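Local coordinates for 70 kDa protein (Xanthomonas sp., PDB 4B2N), which acts as a dihaem c-type rubber oxygenase that cleaves the polyisoprene of latex with dioxygen, working processively, at residues L16-Q21 against V396-H401; P241-R246 against K624-Y629. All blocks are in the same frame, centred on the assembly; numbering follows the deposited sequence.

Contact 1 (L16-Q21 against V396-H401); sequences LPLLDQ and VYSPRH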
loop_
_atom_site.group_PDB
_atom_site.type_symbol
_atom_site.label_atom_id
_atom_site.label_comp_id
_atom_site.label_asym_id
_atom_site.label_seq_id
_atom_site.Cartn_x
_atom_site.Cartn_y
_atom_site.Cartn_z
ATOM N N LEU A 16 9.243 -15.310 -31.300
ATOM C CA LEU A 16 8.357 -15.007 -30.119
ATOM C C LEU A 16 7.477 -13.753 -30.186
ATOM O O LEU A 16 7.864 -12.758 -30.816
ATOM C CB LEU A 16 9.237 -14.886 -28.883
ATOM C CG LEU A 16 9.643 -16.102 -28.051
ATOM C CD1 LEU A 16 8.526 -17.129 -27.846
ATOM C CD2 LEU A 16 10.867 -16.718 -28.689
ATOM N N PRO A 17 6.298 -13.760 -29.500
ATOM C CA PRO A 17 5.466 -12.564 -29.554
ATOM C C PRO A 17 6.010 -11.339 -28.795
ATOM O O PRO A 17 6.849 -11.464 -27.887
ATOM C CB PRO A 17 4.145 -13.025 -28.907
ATOM C CG PRO A 17 4.573 -14.094 -27.956
ATOM C CD PRO A 17 5.687 -14.819 -28.674
ATOM N N LEU A 18 5.528 -10.166 -29.186
ATOM C CA LEU A 18 5.797 -8.925 -28.456
ATOM C C LEU A 18 4.739 -8.797 -27.333
ATOM O O LEU A 18 5.058 -8.420 -26.207
ATOM C CB LEU A 18 5.734 -7.702 -29.406
ATOM C CG LEU A 18 6.883 -7.456 -30.385
ATOM C CD1 LEU A 18 6.537 -6.424 -31.434
ATOM C CD2 LEU A 18 8.193 -7.094 -29.700
ATOM N N LEU A 19 3.490 -9.115 -27.639
ATOM C CA LEU A 19 2.401 -8.920 -26.673
ATOM C C LEU A 19 2.329 -10.164 -25.802
ATOM O O LEU A 19 2.790 -11.248 -26.188
ATOM C CB LEU A 19 1.083 -8.709 -27.409
ATOM C CG LEU A 19 1.059 -7.456 -28.276
ATOM C CD1 LEU A 19 -0.350 -7.225 -28.819
ATOM C CD2 LEU A 19 1.580 -6.215 -27.552
ATOM N N ASP A 20 1.788 -10.017 -24.607
ATOM C CA ASP A 20 1.617 -11.123 -23.742
ATOM C C ASP A 20 0.420 -10.836 -22.822
ATOM O O ASP A 20 0.606 -10.619 -21.621
ATOM C CB ASP A 20 2.858 -11.217 -22.876
ATOM C CG ASP A 20 2.816 -12.400 -21.900
ATOM O OD1 ASP A 20 2.041 -13.317 -22.071
ATOM O OD2 ASP A 20 3.605 -12.473 -20.986
ATOM N N GLN A 21 -0.785 -10.860 -23.353
ATOM C CA GLN A 21 -2.012 -10.585 -22.572
ATOM C C GLN A 21 -2.355 -11.841 -21.740
ATOM O O GLN A 21 -2.235 -12.898 -22.212
ATOM C CB GLN A 21 -3.115 -10.189 -23.562
ATOM C CG GLN A 21 -2.640 -9.019 -24.450
ATOM C CD GLN A 21 -3.378 -8.873 -25.802
ATOM O OE1 GLN A 21 -2.977 -9.431 -26.847
ATOM N NE2 GLN A 21 -4.442 -8.079 -25.789
ATOM N N VAL A 396 11.044 -6.252 -18.045
ATOM C CA VAL A 396 10.801 -6.750 -19.409
ATOM C C VAL A 396 9.539 -7.621 -19.493
ATOM O O VAL A 396 9.420 -8.636 -18.781
ATOM C CB VAL A 396 12.003 -7.617 -19.865
ATOM C CG1 VAL A 396 11.726 -8.237 -21.232
ATOM C CG2 VAL A 396 13.276 -6.782 -19.911
ATOM N N TYR A 397 8.580 -7.200 -20.339
ATOM C CA TYR A 397 7.284 -7.860 -20.413
ATOM C C TYR A 397 7.158 -8.737 -21.636
ATOM O O TYR A 397 6.449 -9.708 -21.587
ATOM C CB TYR A 397 6.100 -6.871 -20.391
ATOM C CG TYR A 397 6.035 -6.100 -19.102
ATOM C CD1 TYR A 397 6.040 -6.755 -17.889
ATOM C CD2 TYR A 397 6.032 -4.718 -19.110
ATOM C CE1 TYR A 397 6.048 -6.039 -16.681
ATOM C CE2 TYR A 397 6.083 -3.973 -17.942
ATOM C CZ TYR A 397 6.062 -4.636 -16.727
ATOM O OH TYR A 397 6.096 -3.890 -15.585
ATOM N N SER A 398 7.783 -8.335 -22.732
ATOM C CA SER A 398 7.606 -8.948 -24.037
ATOM C C SER A 398 8.347 -10.293 -24.044
ATOM O O SER A 398 9.571 -10.325 -23.716
ATOM C CB SER A 398 8.166 -7.987 -25.089
ATOM O OG SER A 398 8.857 -8.670 -26.112
ATOM N N PRO A 399 7.623 -11.404 -24.355
ATOM C CA PRO A 399 8.316 -12.697 -24.341
ATOM C C PRO A 399 9.529 -12.697 -25.276
ATOM O O PRO A 399 10.533 -13.321 -24.997
ATOM C CB PRO A 399 7.243 -13.657 -24.875
ATOM C CG PRO A 399 5.954 -13.030 -24.443
ATOM C CD PRO A 399 6.196 -11.557 -24.697
ATOM N N ARG A 400 9.411 -11.967 -26.374
ATOM C CA ARG A 400 10.524 -11.884 -27.334
ATOM C C ARG A 400 11.768 -11.256 -26.699
ATOM O O ARG A 400 12.851 -11.793 -26.823
ATOM C CB ARG A 400 10.106 -11.126 -28.579
ATOM C CG ARG A 400 11.184 -11.095 -29.658
ATOM C CD ARG A 400 10.852 -10.165 -30.827
ATOM N NE ARG A 400 9.575 -10.483 -31.450
ATOM C CZ ARG A 400 8.997 -9.765 -32.411
ATOM N NH1 ARG A 400 9.583 -8.666 -32.903
ATOM N NH2 ARG A 400 7.816 -10.132 -32.873
ATOM N N HIS A 401 11.600 -10.150 -25.974
ATOM C CA HIS A 401 12.721 -9.524 -25.329
ATOM C C HIS A 401 13.124 -10.310 -24.123
ATOM O O HIS A 401 14.309 -10.339 -23.783
ATOM C CB HIS A 401 12.357 -8.104 -24.991
ATOM C CG HIS A 401 12.205 -7.241 -26.208
ATOM N ND1 HIS A 401 11.083 -7.234 -26.967
ATOM C CD2 HIS A 401 13.076 -6.359 -26.802
ATOM C CE1 HIS A 401 11.228 -6.383 -27.975
ATOM N NE2 HIS A 401 12.448 -5.866 -27.907
HETATM O O HOH W 1 4.715 -10.280 -19.909
#

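Contact 2 (P241-R246 against K624-Y629); sequences PWSTGR and KSRMVY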
loop_
_atom_site.group_PDB
_atom_site.type_symbol
_atom_site.label_atom_id
_atom_site.label_comp_id
_atom_site.label_asym_id
_atom_site.label_seq_id
_atom_site.Cartn_x
_atom_site.Cartn_y
_atom_site.Cartn_z
ATOM N N PRO A 241 -4.773 5.318 10.983
ATOM C CA PRO A 241 -4.164 6.251 10.040
ATOM C C PRO A 241 -5.065 7.451 9.776
ATOM O O PRO A 241 -6.253 7.409 10.108
ATOM C CB PRO A 241 -3.962 5.432 8.760
ATOM C CG PRO A 241 -4.668 4.157 8.948
ATOM C CD PRO A 241 -5.292 4.091 10.344
ATOM N N TRP A 242 -4.469 8.534 9.239
ATOM C CA TRP A 242 -5.250 9.750 8.900
ATOM C C TRP A 242 -4.969 10.043 7.467
ATOM O O TRP A 242 -4.171 9.316 6.838
ATOM C CB TRP A 242 -4.772 10.864 9.830
ATOM C CG TRP A 242 -5.657 12.095 9.856
ATOM C CD1 TRP A 242 -5.460 13.261 9.126
ATOM C CD2 TRP A 242 -6.856 12.339 10.696
ATOM N NE1 TRP A 242 -6.449 14.181 9.425
ATOM C CE2 TRP A 242 -7.323 13.685 10.361
ATOM C CE3 TRP A 242 -7.556 11.602 11.645
ATOM C CZ2 TRP A 242 -8.427 14.275 10.998
ATOM C CZ3 TRP A 242 -8.683 12.184 12.285
ATOM C CH2 TRP A 242 -9.102 13.482 11.962
ATOM N N SER A 243 -5.593 11.078 6.891
ATOM C CA SER A 243 -5.195 11.422 5.558
ATOM C C SER A 243 -5.455 12.901 5.386
ATOM O O SER A 243 -6.235 13.514 6.160
ATOM C CB SER A 243 -5.996 10.618 4.528
ATOM O OG SER A 243 -7.380 10.869 4.658
ATOM N N THR A 244 -4.842 13.443 4.359
ATOM C CA THR A 244 -5.111 14.781 3.985
ATOM C C THR A 244 -6.252 14.881 3.018
ATOM O O THR A 244 -6.856 15.983 2.871
ATOM C CB THR A 244 -3.883 15.524 3.438
ATOM O OG1 THR A 244 -3.424 14.903 2.247
ATOM C CG2 THR A 244 -2.750 15.503 4.460
ATOM N N GLY A 245 -6.619 13.740 2.418
ATOM C CA GLY A 245 -7.667 13.729 1.405
ATOM C C GLY A 245 -8.041 12.299 1.107
ATOM O O GLY A 245 -8.098 11.470 2.043
ATOM N N ARG A 246 -8.227 11.978 -0.165
ATOM C CA ARG A 246 -8.699 10.636 -0.572
ATOM C C ARG A 246 -7.669 9.886 -1.385
ATOM O O ARG A 246 -7.019 10.504 -2.192
ATOM C CB ARG A 246 -9.976 10.802 -1.385
ATOM C CG ARG A 246 -11.163 10.999 -0.474
ATOM C CD ARG A 246 -12.308 11.418 -1.359
ATOM N NE ARG A 246 -13.637 11.511 -0.711
ATOM C CZ ARG A 246 -14.613 10.625 -0.938
ATOM N NH1 ARG A 246 -14.330 9.490 -1.599
ATOM N NH2 ARG A 246 -15.872 10.818 -0.438
ATOM N N LYS A 624 -15.158 19.090 1.184
ATOM C CA LYS A 624 -15.161 19.528 -0.200
ATOM C C LYS A 624 -13.757 19.628 -0.724
ATOM O O LYS A 624 -13.481 19.240 -1.865
ATOM C CB LYS A 624 -15.949 20.862 -0.420
ATOM C CG LYS A 624 -17.443 20.643 -0.383
ATOM C CD LYS A 624 -18.298 21.894 -0.622
ATOM C CE LYS A 624 -17.873 22.581 -1.943
ATOM N NZ LYS A 624 -18.846 23.690 -2.289
ATOM N N SER A 625 -12.846 20.086 0.093
ATOM C CA SER A 625 -11.456 20.161 -0.350
ATOM C C SER A 625 -10.791 18.776 -0.437
ATOM O O SER A 625 -10.018 18.529 -1.329
ATOM C CB SER A 625 -10.718 21.041 0.640
ATOM O OG SER A 625 -11.302 22.356 0.656
ATOM N N ARG A 626 -11.087 17.875 0.497
ATOM C CA ARG A 626 -10.523 16.484 0.473
ATOM C C ARG A 626 -10.912 15.707 -0.810
ATOM O O ARG A 626 -10.233 14.752 -1.210
ATOM C CB ARG A 626 -11.038 15.650 1.675
ATOM C CG ARG A 626 -10.677 16.235 3.024
ATOM C CD ARG A 626 -11.168 15.242 4.154
ATOM N NE ARG A 626 -10.149 15.529 5.051
ATOM C CZ ARG A 626 -9.144 14.816 5.462
ATOM N NH1 ARG A 626 -9.039 13.450 5.410
ATOM N NH2 ARG A 626 -8.304 15.579 6.123
ATOM N N MET A 627 -12.013 16.126 -1.432
ATOM C CA MET A 627 -12.531 15.585 -2.709
ATOM C C MET A 627 -11.906 16.156 -3.966
ATOM O O MET A 627 -12.437 15.962 -5.070
ATOM C CB MET A 627 -14.060 15.706 -2.742
ATOM C CG MET A 627 -14.568 14.753 -1.689
ATOM S SD MET A 627 -16.315 14.507 -1.612
ATOM C CE MET A 627 -16.605 13.615 -3.069
ATOM N N VAL A 628 -10.808 16.888 -3.807
ATOM C CA VAL A 628 -10.057 17.374 -4.962
ATOM C C VAL A 628 -8.581 17.085 -4.690
ATOM O O VAL A 628 -8.093 17.279 -3.572
ATOM C CB VAL A 628 -10.176 18.899 -5.213
ATOM C CG1 VAL A 628 -9.336 19.294 -6.382
ATOM C CG2 VAL A 628 -11.634 19.265 -5.499
ATOM N N TYR A 629 -7.862 16.582 -5.682
ATOM C CA TYR A 629 -6.449 16.353 -5.422
ATOM C C TYR A 629 -5.692 17.682 -5.531
ATOM O O TYR A 629 -5.741 18.340 -6.576
ATOM C CB TYR A 629 -5.809 15.360 -6.379
ATOM C CG TYR A 629 -4.380 15.041 -5.908
ATOM C CD1 TYR A 629 -4.143 14.020 -4.961
ATOM C CD2 TYR A 629 -3.293 15.778 -6.373
ATOM C CE1 TYR A 629 -2.859 13.747 -4.516
ATOM C CE2 TYR A 629 -1.994 15.500 -5.931
ATOM C CZ TYR A 629 -1.787 14.488 -5.028
ATOM O OH TYR A 629 -0.511 14.234 -4.578
HETATM O O HOH W 2 -7.667 14.278 -2.219
#

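Contact 1 (L16-Q21 against V396-H401)
R400 binds the backbone oxygens of two successive residues, L16 and P17. Its side chain runs out extended and then turns at chi3 (-56°), which puts NE 2.9 Å from L16 O. The bond is nearly straight (167°), and the oxygen lies in the guanidinium plane. NH2 adds a weak second bond to the same oxygen. The backbone N of R400, in the first turn of helix 399-402, donates to P17 O at 3.0 Å.

The tight part is where L18 meets R400 and H401. Its CB starts away from 396-401, but the end of the side chain comes nearer. CG, anti to the carbonyl carbon, lies 3.6 Å above the plane of the R400 guanidinium, over its centre. CD2 meets CE1 of H401 at 3.6 Å, in the plane of the imidazole, at its edge. That ring is fixed at both nitrogens. S398 OG and H401 ND1 share a hydrogen bond of 2.8 Å, and NE2 is bonded to E369. V365 of helix 357-369 also touches L18.

The solvent side holds L16, P17 and R400, all exposed, while L18 and H401 are buried. The rings of P17 and P399 cross at about a right angle, with their CG atoms 3.9 Å apart. L16 packs its CB against the backbone of R400. Further along, D20 lays CB against P399. A water donates to D20 OD2, and K414 forms a salt bridge to the same carboxylate oxygen.

S398 stands at the N-cap of the helix, shortly after H394, an axial ligand of the second haem iron. P17 O of the tail gives the first-turn amide of R400 a partner. The join combines directed bonds to the tail carbonyls with packing of L18 on R400 and H401 and of the prolines on each other.

Contact 2 (P241-R246 against K624-Y629)
S243 O is gripped by both terminal nitrogens of R626, NH1 and NH2, in an end-on fork. Each nitrogen lies 2.9 Å from S243 O. They reach it from the same face of the carbonyl plane, NH2 tilted 24° from it and NH1 well above it. Both bonds are bent, with N-H...O angles of 137°.

T244 O lies 3.5 Å above the guanidinium plane of R626, offset toward its rim, with G245 N over the same face. The side chains of W242 and R626 cross at about a right angle, the ring and guanidinium planes 73° apart. W242 NE1 is bonded to the backbone of D594, whose carboxylate forms a salt bridge to R626 NH2. D217 forms another to NH1. S243 OG donates to G245 O at 2.8 Å, a bond that spans T244, and is also bonded to G219 N.

R246 and M627 lie side by side, pointing the same way. M627 CG comes within 3.5 Å of R246 NE, and CE covers one face of the guanidinium. The tip of R246 is bonded to the carbonyls of A215 and K139. A water bridges the backbones, accepting from R246 N and donating to R626 O at 2.8 Å.

This buried contact joins the end of helix 620-626 to a loop that touches the first haem through P241. D217 and D594, with S243 O, bind the terminal nitrogens of R626, and the two carboxylates probably offset its buried charge.

In the fold
The chain starts with the tail 16-21, which meets 396-401 after 374 intervening residues. By then it has passed helix 218-226, the loop 241-246 and both covalent haem attachment sites, at C191 and C194 and at C390 and C393. Contact 1 then closes the first long loop, fastening the N-terminal tail just after the second haem attachment. Contact 2 opened inside that loop, at 241-246, and closes only at 624-629, so the two cross. It ties the surroundings of the first haem to a helix near the C terminus. The contacts do not touch; their centres are 39 Å apart.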